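Local coordinates for protein AA10A (PDB 5UIZ) that is a copper-dependent lytic polysaccharide monooxygenase that probably cleaves cellulose chains by oxidation, at residues G86-W91 with L110-R115; F149-T154 with I185-H190; V199-W204 with T212-S217. All coordinates share one frame; numbering follows the deposited sequence. Where two conformers were deposited one is given.

Contact 1 (G86-W91 with L110-R115); sequences GLYRDW and LTEGGR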
loop_
_atom_site.group_PDB
_atom_site.type_symbol
_atom_site.label_atom_id
_atom_site.label_comp_id
_atom_site.label_asym_id
_atom_site.label_seq_id
_atom_site.Cartn_x
_atom_site.Cartn_y
_atom_site.Cartn_z
ATOM N N GLY A 86 -6.187 -7.504 4.842
ATOM C CA GLY A 86 -7.384 -7.819 4.069
ATOM C C GLY A 86 -7.658 -6.867 2.928
ATOM O O GLY A 86 -8.808 -6.761 2.488
ATOM N N LEU A 87 -6.648 -6.137 2.463
ATOM C CA LEU A 87 -6.908 -5.076 1.475
ATOM C C LEU A 87 -6.825 -5.656 0.062
ATOM O O LEU A 87 -5.842 -5.428 -0.671
ATOM C CB LEU A 87 -5.954 -3.912 1.684
ATOM C CG LEU A 87 -6.530 -2.557 1.356
ATOM C CD1 LEU A 87 -5.585 -1.446 1.820
ATOM C CD2 LEU A 87 -6.809 -2.418 -0.139
ATOM N N TYR A 88 -7.865 -6.398 -0.311
ATOM C CA TYR A 88 -7.942 -7.048 -1.597
ATOM C C TYR A 88 -9.263 -6.928 -2.286
ATOM O O TYR A 88 -10.326 -6.704 -1.663
ATOM C CB TYR A 88 -7.635 -8.528 -1.459
ATOM C CG TYR A 88 -8.632 -9.320 -0.657
ATOM C CD1 TYR A 88 -9.770 -9.852 -1.263
ATOM C CD2 TYR A 88 -8.407 -9.586 0.697
ATOM C CE1 TYR A 88 -10.685 -10.585 -0.540
ATOM C CE2 TYR A 88 -9.297 -10.328 1.430
ATOM C CZ TYR A 88 -10.432 -10.849 0.809
ATOM O OH TYR A 88 -11.326 -11.580 1.532
ATOM N N ARG A 89 -9.207 -7.133 -3.596
ATOM C CA ARG A 89 -10.419 -7.315 -4.358
ATOM C C ARG A 89 -10.431 -8.687 -4.988
ATOM O O ARG A 89 -9.393 -9.200 -5.364
ATOM C CB ARG A 89 -10.548 -6.234 -5.429
ATOM C CG ARG A 89 -10.619 -4.806 -4.911
ATOM C CD ARG A 89 -10.853 -3.862 -6.100
ATOM N NE ARG A 89 -12.214 -4.031 -6.577
ATOM C CZ ARG A 89 -13.259 -3.376 -6.110
ATOM N NH1 ARG A 89 -14.424 -3.712 -6.531
ATOM N NH2 ARG A 89 -13.151 -2.443 -5.208
ATOM N N ASP A 90 -11.620 -9.251 -5.142
ATOM C CA ASP A 90 -11.825 -10.449 -5.915
ATOM C C ASP A 90 -12.398 -10.083 -7.301
ATOM O O ASP A 90 -13.125 -9.088 -7.448
ATOM C CB ASP A 90 -12.823 -11.368 -5.226
ATOM C CG ASP A 90 -12.261 -12.031 -3.959
ATOM O OD1 ASP A 90 -11.020 -12.243 -3.777
ATOM O OD2 ASP A 90 -13.121 -12.357 -3.153
ATOM N N TRP A 91 -12.043 -10.889 -8.296
ATOM C CA TRP A 91 -12.640 -10.865 -9.611
ATOM C C TRP A 91 -12.353 -9.541 -10.359
ATOM O O TRP A 91 -13.177 -9.024 -11.101
ATOM C CB TRP A 91 -14.164 -11.191 -9.504
ATOM C CG TRP A 91 -14.435 -12.584 -9.064
ATOM C CD1 TRP A 91 -15.006 -12.971 -7.885
ATOM C CD2 TRP A 91 -14.211 -13.802 -9.822
ATOM N NE1 TRP A 91 -15.126 -14.360 -7.848
ATOM C CE2 TRP A 91 -14.661 -14.882 -9.033
ATOM C CE3 TRP A 91 -13.668 -14.071 -11.077
ATOM C CZ2 TRP A 91 -14.579 -16.217 -9.460
ATOM C CZ3 TRP A 91 -13.579 -15.390 -11.502
ATOM C CH2 TRP A 91 -14.062 -16.452 -10.700
ATOM N N LEU A 110 -12.317 1.332 -2.730
ATOM C CA LEU A 110 -13.306 1.185 -1.658
ATOM C C LEU A 110 -13.756 -0.232 -1.425
ATOM O O LEU A 110 -14.889 -0.473 -1.056
ATOM C CB LEU A 110 -14.522 2.110 -1.877
ATOM C CG LEU A 110 -14.164 3.616 -2.021
ATOM C CD1 LEU A 110 -15.448 4.422 -2.311
ATOM C CD2 LEU A 110 -13.456 4.194 -0.805
ATOM N N THR A 111 -12.834 -1.178 -1.538
ATOM C CA THR A 111 -13.162 -2.586 -1.321
ATOM C C THR A 111 -13.683 -2.797 0.114
ATOM O O THR A 111 -13.431 -1.971 1.001
ATOM C CB THR A 111 -11.901 -3.453 -1.544
ATOM O OG1 THR A 111 -12.247 -4.827 -1.680
ATOM C CG2 THR A 111 -10.900 -3.310 -0.389
ATOM N N GLU A 112 -14.331 -3.920 0.336
ATOM C CA GLU A 112 -14.960 -4.254 1.607
ATOM C C GLU A 112 -15.841 -3.133 2.176
ATOM O O GLU A 112 -15.706 -2.754 3.340
ATOM C CB GLU A 112 -13.888 -4.644 2.607
ATOM C CG GLU A 112 -13.134 -5.880 2.232
ATOM C CD GLU A 112 -13.970 -7.183 2.363
ATOM O OE1 GLU A 112 -13.394 -8.252 2.055
ATOM O OE2 GLU A 112 -15.181 -7.158 2.786
ATOM N N GLY A 113 -16.729 -2.584 1.353
ATOM C CA GLY A 113 -17.649 -1.538 1.826
ATOM C C GLY A 113 -16.975 -0.260 2.313
ATOM O O GLY A 113 -17.431 0.394 3.254
ATOM N N GLY A 114 -15.873 0.111 1.672
ATOM C CA GLY A 114 -15.136 1.293 2.097
ATOM C C GLY A 114 -14.307 1.109 3.332
ATOM O O GLY A 114 -13.861 2.075 3.903
ATOM N N ARG A 115 -14.107 -0.119 3.791
ATOM C CA ARG A 115 -13.336 -0.316 5.045
ATOM C C ARG A 115 -11.968 0.476 5.098
ATOM O O ARG A 115 -11.588 1.044 6.112
ATOM C CB ARG A 115 -13.069 -1.797 5.289
ATOM C CG ARG A 115 -12.239 -1.992 6.551
ATOM C CD ARG A 115 -11.811 -3.406 6.798
ATOM N NE ARG A 115 -12.882 -4.385 6.835
ATOM C CZ ARG A 115 -12.751 -5.659 6.404
ATOM N NH1 ARG A 115 -11.615 -6.143 5.861
ATOM N NH2 ARG A 115 -13.797 -6.466 6.498
HETATM O O HOH W 1 -11.014 -8.128 3.391
HETATM O O HOH W 2 -12.613 -8.002 -0.598
#
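T111 and Y88 carry the one direct hydrogen bond between 86-91 and 110-115: the hydroxyl OG1 of T111 donates to the backbone O of Y88 over 2.7 Å. The donor stands 36° out of the carbonyl plane. With OG1 anti to its backbone N (chi1 -165°), the hydroxyl swings onto the short strand while the methyl CG2 is left for apolar company.

Water supplies the other polar links. One water donates both to Y88 O and to E112 OE1, each over 2.8 Å, so the Y88 carbonyl is gripped by two donors. A second donates to G86 O and E112 OE1, each at 2.7 Å, and takes a weak bond from R115 NH1. Glutamate suits this place because a single carboxylate oxygen, carried on a chain bent at chi2, can collect both waters.

Packing is lighter. T111 CG2 lies 4.2 Å from L87 CD2, and the methylene CG of R89 passes in van der Waals contact 3.6 Å from T111 OG1, the two side chains running in opposite directions; the R89 guanidinium bonds G108 O through NH2. A valine in place of T111 would probably keep the methyl contact with L87 but leave the Y88 carbonyl with water as its remaining donor here, loosening the hold on the strand.

Strand 88-90 pairs with strand 211-221, and the ring of Y88 meets H37, a copper ligand. The contact ties a short, weakly bonded helical turn to the strand beside the copper site, within the loop-and-helix region that, as in family relatives, probably helps to shape the substrate-binding surface.

Contact 2 (F149-T154 with I185-H190); sequences FLVYVT and IQFTVH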
loop_
_atom_site.group_PDB
_atom_site.type_symbol
_atom_site.label_atom_id
_atom_site.label_comp_id
_atom_site.label_asym_id
_atom_site.label_seq_id
_atom_site.Cartn_x
_atom_site.Cartn_y
_atom_site.Cartn_z
ATOM N N PHE A 149 3.616 -9.582 -9.319
ATOM C CA PHE A 149 3.539 -8.334 -8.604
ATOM C C PHE A 149 3.777 -7.250 -9.617
ATOM O O PHE A 149 4.656 -7.435 -10.502
ATOM C CB PHE A 149 4.649 -8.218 -7.595
ATOM C CG PHE A 149 4.555 -9.186 -6.484
ATOM C CD1 PHE A 149 3.863 -8.854 -5.324
ATOM C CD2 PHE A 149 5.185 -10.398 -6.566
ATOM C CE1 PHE A 149 3.780 -9.735 -4.279
ATOM C CE2 PHE A 149 5.122 -11.290 -5.512
ATOM C CZ PHE A 149 4.414 -10.961 -4.362
ATOM N N LEU A 150 3.008 -6.171 -9.531
ATOM C CA LEU A 150 3.329 -4.899 -10.254
ATOM C C LEU A 150 3.701 -3.831 -9.245
ATOM O O LEU A 150 3.064 -3.734 -8.225
ATOM C CB LEU A 150 2.126 -4.427 -11.068
ATOM C CG LEU A 150 1.667 -5.464 -12.076
ATOM C CD1 LEU A 150 0.373 -5.048 -12.762
ATOM C CD2 LEU A 150 2.745 -5.707 -13.108
ATOM N N VAL A 151 4.764 -3.081 -9.476
ATOM C CA VAL A 151 5.174 -2.049 -8.551
ATOM C C VAL A 151 5.225 -0.756 -9.295
ATOM O O VAL A 151 6.016 -0.625 -10.250
ATOM C CB VAL A 151 6.536 -2.357 -7.915
ATOM C CG1 VAL A 151 6.927 -1.267 -6.913
ATOM C CG2 VAL A 151 6.505 -3.676 -7.187
ATOM N N TYR A 152 4.357 0.176 -8.877
ATOM C CA TYR A 152 4.313 1.515 -9.396
ATOM C C TYR A 152 4.924 2.493 -8.374
ATOM O O TYR A 152 4.845 2.288 -7.154
ATOM C CB TYR A 152 2.869 1.900 -9.662
ATOM C CG TYR A 152 2.193 1.130 -10.753
ATOM C CD1 TYR A 152 1.630 -0.110 -10.507
ATOM C CD2 TYR A 152 2.082 1.668 -12.035
ATOM C CE1 TYR A 152 1.032 -0.824 -11.500
ATOM C CE2 TYR A 152 1.449 0.966 -13.021
ATOM C CZ TYR A 152 0.944 -0.295 -12.750
ATOM O OH TYR A 152 0.335 -0.984 -13.719
ATOM N N VAL A 153 5.519 3.575 -8.850
ATOM C CA VAL A 153 6.000 4.646 -7.973
ATOM C C VAL A 153 5.565 5.992 -8.558
ATOM O O VAL A 153 5.604 6.200 -9.819
ATOM C CB VAL A 153 7.541 4.624 -7.740
ATOM C CG1 VAL A 153 7.922 5.611 -6.646
ATOM C CG2 VAL A 153 7.988 3.250 -7.253
ATOM N N THR A 154 5.167 6.894 -7.669
ATOM C CA THR A 154 4.792 8.237 -8.074
ATOM C C THR A 154 5.950 8.966 -8.835
ATOM O O THR A 154 7.128 8.733 -8.571
ATOM C CB THR A 154 4.365 9.103 -6.868
ATOM O OG1 THR A 154 5.280 8.935 -5.797
ATOM C CG2 THR A 154 2.978 8.674 -6.391
ATOM N N ILE A 185 7.955 -13.228 0.735
ATOM C CA ILE A 185 8.381 -13.030 -0.652
ATOM C C ILE A 185 9.073 -11.709 -0.672
ATOM O O ILE A 185 8.591 -10.730 -0.073
ATOM C CB ILE A 185 7.209 -13.008 -1.600
ATOM C CG1 ILE A 185 6.562 -14.413 -1.667
ATOM C CG2 ILE A 185 7.661 -12.596 -2.994
ATOM C CD1 ILE A 185 5.273 -14.538 -2.495
ATOM N N GLN A 186 10.236 -11.677 -1.294
ATOM C CA GLN A 186 10.925 -10.412 -1.478
ATOM C C GLN A 186 11.669 -10.321 -2.775
ATOM O O GLN A 186 12.088 -11.330 -3.299
ATOM C CB GLN A 186 11.858 -10.131 -0.320
ATOM C CG GLN A 186 13.054 -11.052 -0.240
ATOM C CD GLN A 186 13.962 -10.658 0.879
ATOM O OE1 GLN A 186 13.478 -10.228 1.910
ATOM N NE2 GLN A 186 15.290 -10.821 0.697
ATOM N N PHE A 187 11.790 -9.098 -3.272
ATOM C CA PHE A 187 12.445 -8.789 -4.554
ATOM C C PHE A 187 12.834 -7.305 -4.560
ATOM O O PHE A 187 12.235 -6.507 -3.862
ATOM C CB PHE A 187 11.543 -9.105 -5.742
ATOM C CG PHE A 187 10.194 -8.438 -5.688
ATOM C CD1 PHE A 187 10.003 -7.193 -6.255
ATOM C CD2 PHE A 187 9.124 -9.061 -5.089
ATOM C CE1 PHE A 187 8.762 -6.582 -6.209
ATOM C CE2 PHE A 187 7.904 -8.452 -5.016
ATOM C CZ PHE A 187 7.732 -7.191 -5.576
ATOM N N THR A 188 13.834 -6.977 -5.336
ATOM C CA THR A 188 14.448 -5.666 -5.375
ATOM C C THR A 188 13.966 -4.933 -6.621
ATOM O O THR A 188 13.842 -5.520 -7.680
ATOM C CB THR A 188 15.987 -5.812 -5.415
ATOM O OG1 THR A 188 16.394 -6.706 -4.375
ATOM C CG2 THR A 188 16.679 -4.484 -5.225
ATOM N N VAL A 189 13.644 -3.651 -6.472
ATOM C CA VAL A 189 13.112 -2.867 -7.558
ATOM C C VAL A 189 13.988 -1.622 -7.609
ATOM O O VAL A 189 14.640 -1.277 -6.647
ATOM C CB VAL A 189 11.650 -2.496 -7.343
ATOM C CG1 VAL A 189 10.819 -3.696 -6.936
ATOM C CG2 VAL A 189 11.503 -1.398 -6.326
ATOM N N HIS A 190 13.977 -0.960 -8.746
ATOM C CA HIS A 190 14.679 0.261 -8.904
ATOM C C HIS A 190 13.699 1.281 -9.377
ATOM O O HIS A 190 12.985 1.042 -10.365
ATOM C CB HIS A 190 15.824 0.122 -9.924
ATOM C CG HIS A 190 16.493 1.415 -10.177
ATOM N ND1 HIS A 190 17.284 2.025 -9.225
ATOM C CD2 HIS A 190 16.371 2.295 -11.191
ATOM C CE1 HIS A 190 17.704 3.188 -9.683
ATOM N NE2 HIS A 190 17.127 3.397 -10.854
#
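F149 reaches from strand 146-154 toward strand 184-190, and its ring is met there by F187 and I185. At the root, CB of F149 lies 3.8 Å from CZ of F187. One atom further out, CG sits 3.7 Å from F187 CE2, and CD1 and CD2 gather round the same carbon, which rests over one face of the F149 ring, displaced toward the rim. Beyond that the partner changes: CE2 meets the branch methyl CG2 of I185 at 3.8 Å, and the tip, CZ, touches both CG2 and CD1 of that isoleucine.

The two phenyl planes are inclined at 44° with centroids 5.0 Å apart, so the pair is neither a flat stack nor a T-shape. F187 holds CG between its backbone N and carbonyl carbon (chi1 55°), which carries the ring across to the other strand. V151 then fills in at the edge of F187, its CG2 in the ring plane and 3.8 Å from CE1. The same methyl comes to 4.3 Å from V189 CG1, a short branched side chain matched to its own. On the face of F149 turned from F187 lies the indole of W204; a flat ring suits a place pressed from both sides.

These strands run at 35° to one another, their axes 9.2 Å apart at closest, too far for backbone pairing, and alternate residues of each supply the filling. Buried aromatic and branched aliphatic side chains meeting between two facing sheets are the hallmark of a beta-sandwich core, here that of the immunoglobulin-like fold shared by lytic polysaccharide monooxygenases.

Contact 3 (V199-W204 with T212-S217); sequences VVFTIW and TYYLCS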
loop_
_atom_site.group_PDB
_atom_site.type_symbol
_atom_site.label_atom_id
_atom_site.label_comp_id
_atom_site.label_asym_id
_atom_site.label_seq_id
_atom_site.Cartn_x
_atom_site.Cartn_y
_atom_site.Cartn_z
ATOM N N VAL A 199 5.063 7.778 -3.146
ATOM C CA VAL A 199 4.253 6.591 -2.862
ATOM C C VAL A 199 4.629 5.411 -3.738
ATOM O O VAL A 199 4.775 5.552 -4.931
ATOM C CB VAL A 199 2.785 6.907 -3.058
ATOM C CG1 VAL A 199 1.899 5.725 -2.683
ATOM C CG2 VAL A 199 2.423 8.064 -2.180
ATOM N N VAL A 200 4.848 4.283 -3.112
ATOM C CA VAL A 200 5.078 3.054 -3.816
ATOM C C VAL A 200 3.714 2.327 -3.770
ATOM O O VAL A 200 3.119 2.138 -2.702
ATOM C CB VAL A 200 6.112 2.216 -3.118
ATOM C CG1 VAL A 200 6.262 0.867 -3.828
ATOM C CG2 VAL A 200 7.427 2.959 -3.007
ATOM N N PHE A 201 3.201 2.003 -4.945
ATOM C CA PHE A 201 1.967 1.224 -5.066
ATOM C C PHE A 201 2.200 -0.189 -5.621
ATOM O O PHE A 201 2.597 -0.356 -6.776
ATOM C CB PHE A 201 0.982 2.027 -5.898
ATOM C CG PHE A 201 -0.361 1.419 -5.992
ATOM C CD1 PHE A 201 -1.100 1.229 -4.879
ATOM C CD2 PHE A 201 -0.894 1.039 -7.233
ATOM C CE1 PHE A 201 -2.374 0.657 -4.937
ATOM C CE2 PHE A 201 -2.141 0.464 -7.295
ATOM C CZ PHE A 201 -2.895 0.286 -6.145
ATOM N N THR A 202 1.992 -1.186 -4.786
ATOM C CA THR A 202 2.253 -2.589 -5.111
ATOM C C THR A 202 0.921 -3.360 -5.319
ATOM O O THR A 202 0.006 -3.317 -4.473
ATOM C CB THR A 202 3.075 -3.263 -3.995
ATOM O OG1 THR A 202 4.303 -2.577 -3.838
ATOM C CG2 THR A 202 3.393 -4.695 -4.320
ATOM N N ILE A 203 0.828 -3.984 -6.485
ATOM C CA ILE A 203 -0.241 -4.868 -6.857
ATOM C C ILE A 203 0.241 -6.319 -6.783
ATOM O O ILE A 203 1.141 -6.775 -7.509
ATOM C CB ILE A 203 -0.757 -4.618 -8.285
ATOM C CG1 ILE A 203 -1.114 -3.142 -8.498
ATOM C CG2 ILE A 203 -2.019 -5.449 -8.536
ATOM C CD1 ILE A 203 -1.583 -2.875 -9.929
ATOM N N TRP A 204 -0.410 -7.055 -5.904
ATOM C CA TRP A 204 -0.058 -8.419 -5.671
ATOM C C TRP A 204 -1.247 -9.234 -6.069
ATOM O O TRP A 204 -2.318 -9.083 -5.522
ATOM C CB TRP A 204 0.369 -8.619 -4.195
ATOM C CG TRP A 204 0.286 -10.028 -3.738
ATOM C CD1 TRP A 204 0.617 -11.144 -4.448
ATOM C CD2 TRP A 204 -0.163 -10.473 -2.473
ATOM N NE1 TRP A 204 0.412 -12.253 -3.687
ATOM C CE2 TRP A 204 -0.060 -11.876 -2.467
ATOM C CE3 TRP A 204 -0.601 -9.815 -1.321
ATOM C CZ2 TRP A 204 -0.443 -12.661 -1.376
ATOM C CZ3 TRP A 204 -0.990 -10.585 -0.209
ATOM C CH2 TRP A 204 -0.922 -11.999 -0.254
ATOM N N THR A 212 -6.718 -9.931 -5.690
ATOM C CA THR A 212 -5.684 -9.000 -5.923
ATOM C C THR A 212 -5.614 -8.059 -4.718
ATOM O O THR A 212 -6.617 -7.494 -4.335
ATOM C CB THR A 212 -5.953 -8.211 -7.208
ATOM O OG1 THR A 212 -6.118 -9.107 -8.306
ATOM C CG2 THR A 212 -4.771 -7.322 -7.502
ATOM N N TYR A 213 -4.393 -7.896 -4.190
ATOM C CA TYR A 213 -4.071 -6.955 -3.133
ATOM C C TYR A 213 -3.479 -5.681 -3.658
ATOM O O TYR A 213 -2.632 -5.688 -4.616
ATOM C CB TYR A 213 -3.094 -7.614 -2.175
ATOM C CG TYR A 213 -3.726 -8.784 -1.468
ATOM C CD1 TYR A 213 -3.892 -9.995 -2.108
ATOM C CD2 TYR A 213 -4.159 -8.675 -0.148
ATOM C CE1 TYR A 213 -4.490 -11.073 -1.463
ATOM C CE2 TYR A 213 -4.754 -9.745 0.505
ATOM C CZ TYR A 213 -4.931 -10.938 -0.170
ATOM O OH TYR A 213 -5.508 -12.005 0.468
ATOM N N TYR A 214 -3.878 -4.590 -3.009
ATOM C CA TYR A 214 -3.520 -3.232 -3.394
ATOM C C TYR A 214 -2.852 -2.519 -2.222
ATOM O O TYR A 214 -3.481 -2.195 -1.229
ATOM C CB TYR A 214 -4.747 -2.475 -3.896
ATOM C CG TYR A 214 -5.294 -3.083 -5.171
ATOM C CD1 TYR A 214 -4.607 -2.970 -6.365
ATOM C CD2 TYR A 214 -6.474 -3.799 -5.165
ATOM C CE1 TYR A 214 -5.122 -3.550 -7.527
ATOM C CE2 TYR A 214 -6.950 -4.436 -6.289
ATOM C CZ TYR A 214 -6.304 -4.298 -7.461
ATOM O OH TYR A 214 -6.823 -4.873 -8.609
ATOM N N LEU A 215 -1.567 -2.271 -2.369
ATOM C CA LEU A 215 -0.686 -1.968 -1.245
ATOM C C LEU A 215 0.055 -0.685 -1.451
ATOM O O LEU A 215 1.005 -0.653 -2.218
ATOM C CB LEU A 215 0.304 -3.130 -1.062
ATOM C CG LEU A 215 -0.445 -4.478 -0.942
ATOM C CD1 LEU A 215 0.443 -5.700 -1.088
ATOM C CD2 LEU A 215 -1.309 -4.534 0.326
ATOM N N CYS A 216 -0.419 0.399 -0.822
ATOM C CA CYS A 216 0.270 1.692 -0.844
ATOM C C CYS A 216 1.254 1.828 0.331
ATOM O O CYS A 216 0.887 1.594 1.502
ATOM C CB CYS A 216 -0.696 2.889 -0.766
ATOM S SG CYS A 216 -1.655 3.206 -2.266
ATOM N N SER A 217 2.463 2.262 -0.004
ATOM C CA SER A 217 3.540 2.512 0.953
ATOM C C SER A 217 4.154 3.879 0.744
ATOM O O SER A 217 4.614 4.200 -0.368
ATOM C CB SER A 217 4.627 1.506 0.839
ATOM O OG SER A 217 4.131 0.191 1.045
HETATM O O HOH W 3 3.801 -0.989 -1.593
#
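W204 and Y213 point the same way from neighbouring strands and lie side by side as an offset stack, the six-membered ring of the indole and the phenol ring 4.1 Å apart at their centroids and 20° from coplanar. CZ3 of W204 stands over the middle of the Y213 ring, whereas Y213 CD1 falls near the rim of the indole. With CG anti to the backbone N (chi1 159°), W204 leans across its partner, and L215 fits its apolar CD1 methyl against the indole edge. The phenol lies beside the copper, whose ligands are H37 and H144: its side chain comes within about 3 Å of the metal (nearest atoms), and its OH bonds Q211 OE1 and the backbone N of H37.

The other face of the sheet carries F201, I203, Y214 and C216. CZ of F201 meets Y214 CD1 at 3.7 Å, the side chains crossing at a slant, and I203 CG2 touches Y214 CE1 at 3.8 Å. Apolar F201 and I203 suit this buried face, packing against the Y214 ring, whose OH is satisfied by H96. C216 is disulfide-bonded to C106; its sulfur's approach to F201 holds for one of two deposited conformers and is uncertain.

All this hangs on an antiparallel beta hairpin, strands 198-206 and 211-221, whose hydrogen-bonded pairs are V200 with S217, T202 with L215 and W204 with Y213. T202 N to L215 O, at 2.8 Å, is almost straight (178°).

On the same face as W204, a water completes the polar pattern among T202, L215 and S217. It donates to L215 O and to S217 OG, each over 2.9 Å, and bonds T202 OG1 at 2.8 Å. Small hydroxyl residues fit here, since both reach the same water, and S217 OG also bonds P43 O.

Overall arrangement
Contacts 1 and 3 are joined by backbone pairing between strands 88-90 and 211-221: R89 N lies 2.7 Å from T212 O, and L87 O 3.2 Å from Y214 N. Segment 149-154 of contact 2 pairs with strand 198-206 on the flank away from 211-221, with Y152 O 2.8 Å from F201 N, while 185-190 belongs to the facing sheet. Contact 3 is therefore the hub: its centre is about 9 Å from that of contact 2 and 13 Å from that of contact 1, whereas contacts 1 and 2 stay about 11 Å apart at their nearest atoms. Nearest atoms put the copper about 6 Å from the Y88 side chain but about 12 Å from that of I185, so contact 2 is the more remote.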